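Local coordinates for beta-N-acetylglucosaminidase-like protein Glycoside hydrolase family 20 (Flavobacterium johnsoniae, PDB 6YHH), which probably hydrolyses terminal N-acetylhexosamine residues from chitin-derived oligosaccharides, acting as a family 20 beta-N-acetylglucosaminidase, at residues V177-L182 with Y310-G315; G365-L370 with G393-D398. All coordinates share one frame; numbering follows the deposited sequence.

Contact 1: V177-L182 with Y310-G315; sequences VFHWHL and YFHIGG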
ATOM      1  N   VAL A 177       6.193 -12.288 -18.146  1.00  9.25           N
ATOM      2  CA  VAL A 177       5.382 -13.429 -17.717  1.00  8.71           C
ATOM      3  C   VAL A 177       5.105 -13.313 -16.218  1.00  9.48           C
ATOM      4  O   VAL A 177       6.022 -13.102 -15.386  1.00  8.65           O
ATOM      5  CB  VAL A 177       6.029 -14.760 -18.010  1.00 10.35           C
ATOM      6  CG1 VAL A 177       5.223 -15.880 -17.451  1.00 10.84           C
ATOM      7  CG2 VAL A 177       6.320 -14.969 -19.516  1.00 10.31           C
ATOM      8  N   PHE A 178       3.832 -13.470 -15.900  1.00  9.50           N
ATOM      9  CA  PHE A 178       3.398 -13.537 -14.484  1.00  8.87           C
ATOM     10  C   PHE A 178       2.745 -14.877 -14.288  1.00  8.96           C
ATOM     11  O   PHE A 178       1.715 -15.173 -14.874  1.00  9.32           O
ATOM     12  CB  PHE A 178       2.449 -12.432 -14.215  1.00  8.89           C
ATOM     13  CG  PHE A 178       1.841 -12.436 -12.818  1.00  8.64           C
ATOM     14  CD1 PHE A 178       2.591 -12.039 -11.714  1.00 10.08           C
ATOM     15  CD2 PHE A 178       0.561 -12.865 -12.598  1.00  8.99           C
ATOM     16  CE1 PHE A 178       2.059 -12.041 -10.452  1.00  9.50           C
ATOM     17  CE2 PHE A 178       0.050 -12.832 -11.285  1.00  9.25           C
ATOM     18  CZ  PHE A 178       0.792 -12.401 -10.261  1.00  9.37           C
ATOM     19  N   HIS A 179       3.410 -15.736 -13.546  1.00  8.70           N
ATOM     20  CA  HIS A 179       2.928 -17.080 -13.277  1.00  8.12           C
ATOM     21  C   HIS A 179       2.235 -17.036 -11.893  1.00  8.48           C
ATOM     22  O   HIS A 179       2.800 -16.704 -10.868  1.00  8.03           O
ATOM     23  CB  HIS A 179       4.096 -18.048 -13.390  1.00  8.75           C
ATOM     24  CG  HIS A 179       3.904 -19.421 -12.830  1.00  8.55           C
ATOM     25  ND1 HIS A 179       4.988 -20.262 -12.681  1.00  9.01           N
ATOM     26  CD2 HIS A 179       2.818 -20.117 -12.369  1.00  7.89           C
ATOM     27  CE1 HIS A 179       4.599 -21.384 -12.111  1.00  9.36           C
ATOM     28  NE2 HIS A 179       3.294 -21.330 -11.924  1.00  8.72           N
ATOM     29  N   TRP A 180       0.967 -17.425 -11.900  1.00  7.63           N
ATOM     30  CA  TRP A 180       0.103 -17.227 -10.704  1.00  8.50           C
ATOM     31  C   TRP A 180      -0.188 -18.610 -10.088  1.00  8.50           C
ATOM     32  O   TRP A 180      -0.935 -19.444 -10.643  1.00  8.89           O
ATOM     33  CB  TRP A 180      -1.174 -16.509 -11.145  1.00  8.98           C
ATOM     34  CG  TRP A 180      -1.891 -15.636 -10.136  1.00  8.78           C
ATOM     35  CD1 TRP A 180      -1.606 -15.391  -8.819  1.00  7.82           C
ATOM     36  CD2 TRP A 180      -3.040 -14.817 -10.454  1.00  8.13           C
ATOM     37  NE1 TRP A 180      -2.467 -14.458  -8.299  1.00  7.65           N
ATOM     38  CE2 TRP A 180      -3.364 -14.077  -9.287  1.00  7.63           C
ATOM     39  CE3 TRP A 180      -3.773 -14.622 -11.610  1.00  9.44           C
ATOM     40  CZ2 TRP A 180      -4.409 -13.170  -9.264  1.00  8.07           C
ATOM     41  CZ3 TRP A 180      -4.851 -13.753 -11.576  1.00  9.08           C
ATOM     42  CH2 TRP A 180      -5.133 -13.029 -10.404  1.00  8.60           C
ATOM     43  N   HIS A 181       0.449 -18.870  -8.955  1.00  8.16           N
ATOM     44  CA  HIS A 181       0.341 -20.155  -8.251  1.00  8.65           C
ATOM     45  C   HIS A 181      -0.835 -20.034  -7.310  1.00  8.45           C
ATOM     46  O   HIS A 181      -0.702 -19.453  -6.214  1.00  8.48           O
ATOM     47  CB  HIS A 181       1.704 -20.475  -7.560  1.00  7.91           C
ATOM     48  CG  HIS A 181       1.759 -21.811  -6.859  1.00  8.13           C
ATOM     49  ND1 HIS A 181       2.210 -22.941  -7.496  1.00  8.68           N
ATOM     50  CD2 HIS A 181       1.393 -22.222  -5.610  1.00  8.24           C
ATOM     51  CE1 HIS A 181       2.095 -23.974  -6.692  1.00  8.78           C
ATOM     52  NE2 HIS A 181       1.650 -23.561  -5.529  1.00  8.65           N
ATOM     53  N   LEU A 182      -2.002 -20.499  -7.805  1.00  8.75           N
ATOM     54  CA  LEU A 182      -3.287 -20.143  -7.297  1.00  9.18           C
ATOM     55  C   LEU A 182      -3.932 -21.171  -6.349  1.00  8.98           C
ATOM     56  O   LEU A 182      -4.993 -20.908  -5.774  1.00  9.25           O
ATOM     57  CB  LEU A 182      -4.240 -19.875  -8.472  1.00  9.87           C
ATOM     58  CG  LEU A 182      -4.033 -18.591  -9.244  1.00  8.71           C
ATOM     59  CD1 LEU A 182      -4.633 -18.698 -10.632  1.00  9.37           C
ATOM     60  CD2 LEU A 182      -4.713 -17.538  -8.440  1.00  9.26           C
ATOM     61  N   TYR A 310      -0.948 -20.953 -22.256  1.00 11.34           N
ATOM     62  CA  TYR A 310      -0.265 -21.926 -21.406  1.00 11.15           C
ATOM     63  C   TYR A 310      -1.034 -22.102 -20.094  1.00 10.66           C
ATOM     64  O   TYR A 310      -1.483 -21.130 -19.471  1.00 10.68           O
ATOM     65  CB  TYR A 310       1.176 -21.486 -21.094  1.00 12.08           C
ATOM     66  CG  TYR A 310       1.878 -21.139 -22.371  1.00 12.37           C
ATOM     67  CD1 TYR A 310       2.372 -22.136 -23.132  1.00 12.95           C
ATOM     68  CD2 TYR A 310       1.836 -19.889 -22.864  1.00 14.09           C
ATOM     69  CE1 TYR A 310       2.944 -21.855 -24.370  1.00 15.10           C
ATOM     70  CE2 TYR A 310       2.375 -19.571 -24.082  1.00 16.53           C
ATOM     71  CZ  TYR A 310       2.943 -20.585 -24.826  1.00 16.22           C
ATOM     72  OH  TYR A 310       3.485 -20.301 -26.093  1.00 20.96           O
ATOM     73  N   PHE A 311      -1.156 -23.344 -19.674  1.00 10.13           N
ATOM     74  CA  PHE A 311      -1.820 -23.680 -18.427  1.00 10.31           C
ATOM     75  C   PHE A 311      -0.904 -24.608 -17.641  1.00 10.10           C
ATOM     76  O   PHE A 311      -0.536 -25.688 -18.128  1.00  9.32           O
ATOM     77  CB  PHE A 311      -3.245 -24.291 -18.601  1.00 10.76           C
ATOM     78  CG  PHE A 311      -4.061 -24.188 -17.377  1.00 10.66           C
ATOM     79  CD1 PHE A 311      -3.790 -24.970 -16.250  1.00 10.39           C
ATOM     80  CD2 PHE A 311      -5.074 -23.242 -17.345  1.00 11.35           C
ATOM     81  CE1 PHE A 311      -4.603 -24.780 -15.084  1.00 10.94           C
ATOM     82  CE2 PHE A 311      -5.837 -23.034 -16.188  1.00 11.30           C
ATOM     83  CZ  PHE A 311      -5.561 -23.761 -15.056  1.00 11.24           C
ATOM     84  N   HIS A 312      -0.523 -24.188 -16.436  1.00  8.72           N
ATOM     85  CA  HIS A 312       0.400 -24.933 -15.566  1.00  8.59           C
ATOM     86  C   HIS A 312      -0.431 -25.841 -14.670  1.00  9.41           C
ATOM     87  O   HIS A 312      -1.260 -25.386 -13.905  1.00  9.09           O
ATOM     88  CB  HIS A 312       1.280 -23.914 -14.822  1.00  8.43           C
ATOM     89  CG  HIS A 312       2.604 -24.411 -14.331  1.00  8.01           C
ATOM     90  ND1 HIS A 312       2.786 -25.527 -13.521  1.00  8.68           N
ATOM     91  CD2 HIS A 312       3.823 -23.822 -14.431  1.00  9.80           C
ATOM     92  CE1 HIS A 312       4.061 -25.606 -13.190  1.00  9.50           C
ATOM     93  NE2 HIS A 312       4.708 -24.594 -13.741  1.00  8.94           N
ATOM     94  N   ILE A 313      -0.139 -27.151 -14.682  1.00  8.77           N
ATOM     95  CA  ILE A 313      -0.809 -28.129 -13.851  1.00  9.14           C
ATOM     96  C   ILE A 313       0.051 -28.571 -12.703  1.00  7.60           C
ATOM     97  O   ILE A 313      -0.194 -29.512 -11.993  1.00  6.86           O
ATOM     98  CB  ILE A 313      -1.368 -29.316 -14.694  1.00  9.49           C
ATOM     99  CG1 ILE A 313      -0.284 -29.993 -15.553  1.00  9.42           C
ATOM    100  CG2 ILE A 313      -2.559 -28.844 -15.535  1.00 10.55           C
ATOM    101  CD1 ILE A 313       0.868 -30.573 -14.869  1.00 10.31           C
ATOM    102  N   GLY A 314       1.159 -27.846 -12.478  1.00  8.48           N
ATOM    103  CA  GLY A 314       1.981 -28.213 -11.337  1.00  8.82           C
ATOM    104  C   GLY A 314       2.703 -29.542 -11.426  1.00  9.09           C
ATOM    105  O   GLY A 314       3.491 -29.767 -12.366  1.00  9.49           O
ATOM    106  N   GLY A 315       2.525 -30.424 -10.439  1.00  9.01           N
ATOM    107  CA  GLY A 315       3.082 -31.753 -10.473  1.00  9.45           C
ATOM    108  C   GLY A 315       4.317 -31.968  -9.618  1.00  9.81           C
ATOM    109  O   GLY A 315       4.948 -32.995  -9.753  1.00 10.42           O
TER
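NE2 of H179, which sits over one face of the H312 ring, converges with ND1 of H181 on a single oxygen, OE1 of E230. At the other side of the H179 ring ND1 is hydrogen-bonded to E447, so two carboxylates hold this imidazole and fix its rotation. Against H312 the two planes are tilted by 22° with centroids 4.5 Å apart, but they are displaced so far that the rings hardly overlap. The closest approach is H179 CE1 to H312 CD2 at 3.5 Å, with H179 NE2 3.6 Å from the same CD2 atom. Both histidines have CG swung anti to the backbone N (chi1 165° in H179), and from strands whose CA atoms at these residues lie 8.6 Å apart the two side chains reach toward each other and cross at about a right angle. H312 is held by bonds of its own. Its ND1 accepts the backbone N-H of G314 at 3.0 Å, the donor lying 2° from the ring plane, while NE2 is bonded to ND1 of H381. G314, with its positive phi, belongs to the turn that brings this N-H back onto the ring. H312, G314 and G315 are part of the H-x-G-G-D-E signature of family 20, which runs on to E317, the predicted proton donor. The pair is buried among the parallel strands of the catalytic TIM barrel, with strand 226-230 supplying E230. Each ring is thus gripped through both nitrogens, which fixes its rotation and satisfies its polar atoms in the buried interior.

Contact 2: G365-L370 with G393-D398; sequences GWEEIL and GQSLVD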
ATOM      1  N   GLY A 365       4.249 -28.041 -16.628  1.00  9.27           N
ATOM      2  CA  GLY A 365       4.367 -28.599 -15.294  1.00  9.68           C
ATOM      3  C   GLY A 365       5.769 -28.594 -14.743  1.00  8.90           C
ATOM      4  O   GLY A 365       6.761 -28.515 -15.497  1.00  8.45           O
ATOM      5  N   TRP A 366       5.866 -28.732 -13.412  1.00  9.05           N
ATOM      6  CA  TRP A 366       7.152 -28.894 -12.749  1.00  8.50           C
ATOM      7  C   TRP A 366       7.829 -30.197 -13.229  1.00  9.36           C
ATOM      8  O   TRP A 366       7.166 -31.133 -13.679  1.00  9.53           O
ATOM      9  CB  TRP A 366       6.952 -28.934 -11.238  1.00  8.69           C
ATOM     10  CG  TRP A 366       6.338 -27.647 -10.699  1.00  8.14           C
ATOM     11  CD1 TRP A 366       5.109 -27.528 -10.124  1.00  8.51           C
ATOM     12  CD2 TRP A 366       6.944 -26.332 -10.623  1.00  8.12           C
ATOM     13  NE1 TRP A 366       4.871 -26.214  -9.828  1.00  8.58           N
ATOM     14  CE2 TRP A 366       5.977 -25.466 -10.107  1.00  7.35           C
ATOM     15  CE3 TRP A 366       8.206 -25.784 -10.984  1.00  7.94           C
ATOM     16  CZ2 TRP A 366       6.205 -24.128  -9.903  1.00  7.52           C
ATOM     17  CZ3 TRP A 366       8.435 -24.459 -10.745  1.00  7.76           C
ATOM     18  CH2 TRP A 366       7.450 -23.638 -10.197  1.00  7.11           C
ATOM     19  N   GLU A 367       9.146 -30.213 -13.216  1.00  8.66           N
ATOM     20  CA  GLU A 367       9.936 -31.234 -13.916  1.00  9.90           C
ATOM     21  C   GLU A 367       9.557 -32.681 -13.615  1.00 10.69           C
ATOM     22  O   GLU A 367       9.835 -33.576 -14.450  1.00 11.58           O
ATOM     23  CB  GLU A 367      11.417 -30.956 -13.624  1.00  9.89           C
ATOM     24  CG  GLU A 367      11.826 -31.230 -12.187  1.00 11.53           C
ATOM     25  CD  GLU A 367      13.262 -30.928 -11.947  1.00 12.75           C
ATOM     26  OE1 GLU A 367      13.607 -29.738 -12.032  1.00 11.90           O
ATOM     27  OE2 GLU A 367      14.034 -31.894 -11.660  1.00 12.53           O
ATOM     28  N   GLU A 368       9.012 -32.956 -12.439  1.00 10.30           N
ATOM     29  CA  GLU A 368       8.554 -34.322 -12.115  1.00 10.39           C
ATOM     30  C   GLU A 368       7.656 -34.942 -13.132  1.00 10.39           C
ATOM     31  O   GLU A 368       7.662 -36.207 -13.257  1.00 10.29           O
ATOM     32  CB  GLU A 368       7.964 -34.465 -10.732  1.00 10.86           C
ATOM     33  CG  GLU A 368       8.947 -34.095  -9.621  1.00 11.66           C
ATOM     34  CD  GLU A 368       8.864 -32.654  -9.120  1.00 11.20           C
ATOM     35  OE1 GLU A 368       8.734 -31.737  -9.982  1.00 10.56           O
ATOM     36  OE2 GLU A 368       8.979 -32.443  -7.850  1.00 10.64           O
ATOM     37  N   ILE A 369       6.942 -34.133 -13.910  1.00 10.37           N
ATOM     38  CA  ILE A 369       6.050 -34.676 -14.911  1.00 11.57           C
ATOM     39  C   ILE A 369       6.737 -35.386 -16.064  1.00 11.90           C
ATOM     40  O   ILE A 369       6.092 -36.161 -16.816  1.00 11.11           O
ATOM     41  CB  ILE A 369       5.005 -33.663 -15.484  1.00 11.20           C
ATOM     42  CG1 ILE A 369       5.650 -32.566 -16.318  1.00 11.04           C
ATOM     43  CG2 ILE A 369       4.163 -33.074 -14.317  1.00 11.03           C
ATOM     44  CD1 ILE A 369       4.661 -31.783 -17.159  1.00 12.15           C
ATOM     45  N   LEU A 370       8.012 -35.120 -16.241  1.00 10.93           N
ATOM     46  CA  LEU A 370       8.734 -35.700 -17.360  1.00 12.82           C
ATOM     47  C   LEU A 370       9.193 -37.149 -17.111  1.00 12.54           C
ATOM     48  O   LEU A 370      10.144 -37.382 -16.369  1.00 12.51           O
ATOM     49  CB  LEU A 370       9.909 -34.768 -17.711  1.00 14.92           C
ATOM     50  CG  LEU A 370      10.801 -35.135 -18.876  1.00 17.62           C
ATOM     51  CD1 LEU A 370      10.025 -35.559 -20.082  1.00 19.77           C
ATOM     52  CD2 LEU A 370      11.928 -34.164 -19.233  1.00 17.94           C
ATOM     53  N   GLY A 393      20.448 -27.111 -12.851  1.00 14.75           N
ATOM     54  CA  GLY A 393      20.295 -26.988 -14.328  1.00 14.82           C
ATOM     55  C   GLY A 393      20.174 -28.353 -15.024  1.00 14.82           C
ATOM     56  O   GLY A 393      19.773 -28.438 -16.212  1.00 14.08           O
ATOM     57  N   GLN A 394      20.486 -29.475 -14.350  1.00 15.26           N
ATOM     58  CA  GLN A 394      20.563 -30.736 -15.096  1.00 17.01           C
ATOM     59  C   GLN A 394      19.190 -31.171 -15.633  1.00 15.28           C
ATOM     60  O   GLN A 394      19.081 -31.749 -16.690  1.00 15.28           O
ATOM     61  CB  GLN A 394      21.130 -31.850 -14.209  1.00 18.55           C
ATOM     62  CG  GLN A 394      21.487 -33.132 -14.975  1.00 22.14           C
ATOM     63  CD  GLN A 394      22.577 -32.889 -16.031  1.00 24.92           C
ATOM     64  OE1 GLN A 394      23.611 -32.253 -15.741  1.00 28.59           O
ATOM     65  NE2 GLN A 394      22.316 -33.309 -17.253  1.00 26.68           N
ATOM     66  N   SER A 395      18.093 -30.914 -14.904  1.00 13.11           N
ATOM     67  CA  SER A 395      16.834 -31.350 -15.416  1.00 12.46           C
ATOM     68  C   SER A 395      16.444 -30.577 -16.683  1.00 11.62           C
ATOM     69  O   SER A 395      15.618 -31.040 -17.490  1.00 12.57           O
ATOM     70  CB  SER A 395      15.736 -31.256 -14.356  1.00 13.72           C
ATOM     71  OG  SER A 395      15.660 -29.953 -13.775  1.00 14.16           O
ATOM     72  N   LEU A 396      16.987 -29.352 -16.808  1.00 12.36           N
ATOM     73  CA  LEU A 396      16.716 -28.553 -17.975  1.00 12.46           C
ATOM     74  C   LEU A 396      17.488 -29.123 -19.170  1.00 13.11           C
ATOM     75  O   LEU A 396      16.933 -29.243 -20.255  1.00 13.76           O
ATOM     76  CB  LEU A 396      17.090 -27.076 -17.750  1.00 12.87           C
ATOM     77  CG  LEU A 396      17.069 -26.128 -18.926  1.00 13.51           C
ATOM     78  CD1 LEU A 396      16.808 -24.703 -18.540  1.00 14.30           C
ATOM     79  CD2 LEU A 396      18.388 -26.153 -19.734  1.00 15.17           C
ATOM     80  N   VAL A 397      18.752 -29.398 -18.933  1.00 15.07           N
ATOM     81  CA  VAL A 397      19.630 -30.041 -19.964  1.00 16.73           C
ATOM     82  C   VAL A 397      18.977 -31.302 -20.448  1.00 15.22           C
ATOM     83  O   VAL A 397      18.775 -31.504 -21.662  1.00 15.51           O
ATOM     84  CB  VAL A 397      20.977 -30.375 -19.401  1.00 18.62           C
ATOM     85  CG1 VAL A 397      21.728 -31.219 -20.440  1.00 20.92           C
ATOM     86  CG2 VAL A 397      21.734 -29.086 -19.126  1.00 22.42           C
ATOM     87  N   ASP A 398      18.580 -32.148 -19.527  1.00 14.94           N
ATOM     88  CA  ASP A 398      17.902 -33.411 -19.911  1.00 17.79           C
ATOM     89  C   ASP A 398      16.603 -33.230 -20.704  1.00 17.34           C
ATOM     90  O   ASP A 398      16.327 -33.946 -21.642  1.00 17.83           O
ATOM     91  CB  ASP A 398      17.670 -34.297 -18.690  1.00 19.49           C
ATOM     92  CG  ASP A 398      18.988 -34.754 -18.012  1.00 25.05           C
ATOM     93  OD1 ASP A 398      20.085 -34.510 -18.568  1.00 29.54           O
ATOM     94  OD2 ASP A 398      18.943 -35.306 -16.876  1.00 28.16           O
TER
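The carboxylate of E367 and the hydroxymethyl of S395 meet with the serine lying above the acid's plane. S395 OG donates to E367 OE1 over 2.7 Å, approaching from 52° out of the carboxylate plane. The second oxygen, OE2, rests against the serine's methylene, 3.3 Å from S395 CB, and its similar distance to OG is badly angled for a bond. E367 reaches the helix because its chain runs out extended beyond CG (chi2 -179°), after a first torsion of 70° that tucks CG between the backbone N and the carbonyl carbon. OE1 is gripped further by the backbone N-H groups of W383 and R384, and S395 OG is also hydrogen-bonded to the hydroxyl of S382, so the end of strand 379-382 and the loop after it tie into the same knot. Behind E367 a tight 3-10 turn sets the backbone: I369 N bonds to W366 O at 3.0 Å, and L370 N to E367 O likewise. On the helix, Q394 NE2 reaches one turn along to D398 OD1 at 2.9 Å. The next residue, E368, bonds through OE2 to the backbone N of E317, the predicted proton donor, and through OE1 to W383 NE1, so the loop carrying E367 also helps to hold that donor's backbone. Such an arrangement belongs to the TIM-barrel fold: the loop leaving strand 362-366 is stitched to helix 394-401, the helix of the beta-alpha-beta crossover from strand 379-382 to 406-408, beside the predicted active site.

How the contacts relate
Both contacts belong to the family 20 catalytic barrel, but at different depths. Contact 1 is wholly buried, whereas contact 2 lies nearer the surface, between partly exposed residues; the two contacts' centres are 16 Å apart. They adjoin through neighbouring parallel strands, 310-312 and 362-366: G314 O lies 2.8 Å from W366 N, a probable hydrogen bond, and H312 CE1 packs 3.5 Å from W366 NE1. Inside, imidazole rings lie near parallel but offset within a network of histidines and carboxylates; outside, a single acid-hydroxyl bond ties a strand-end loop to a helix. Contact 1 joins strand to strand, contact 2 a loop to the helical layer.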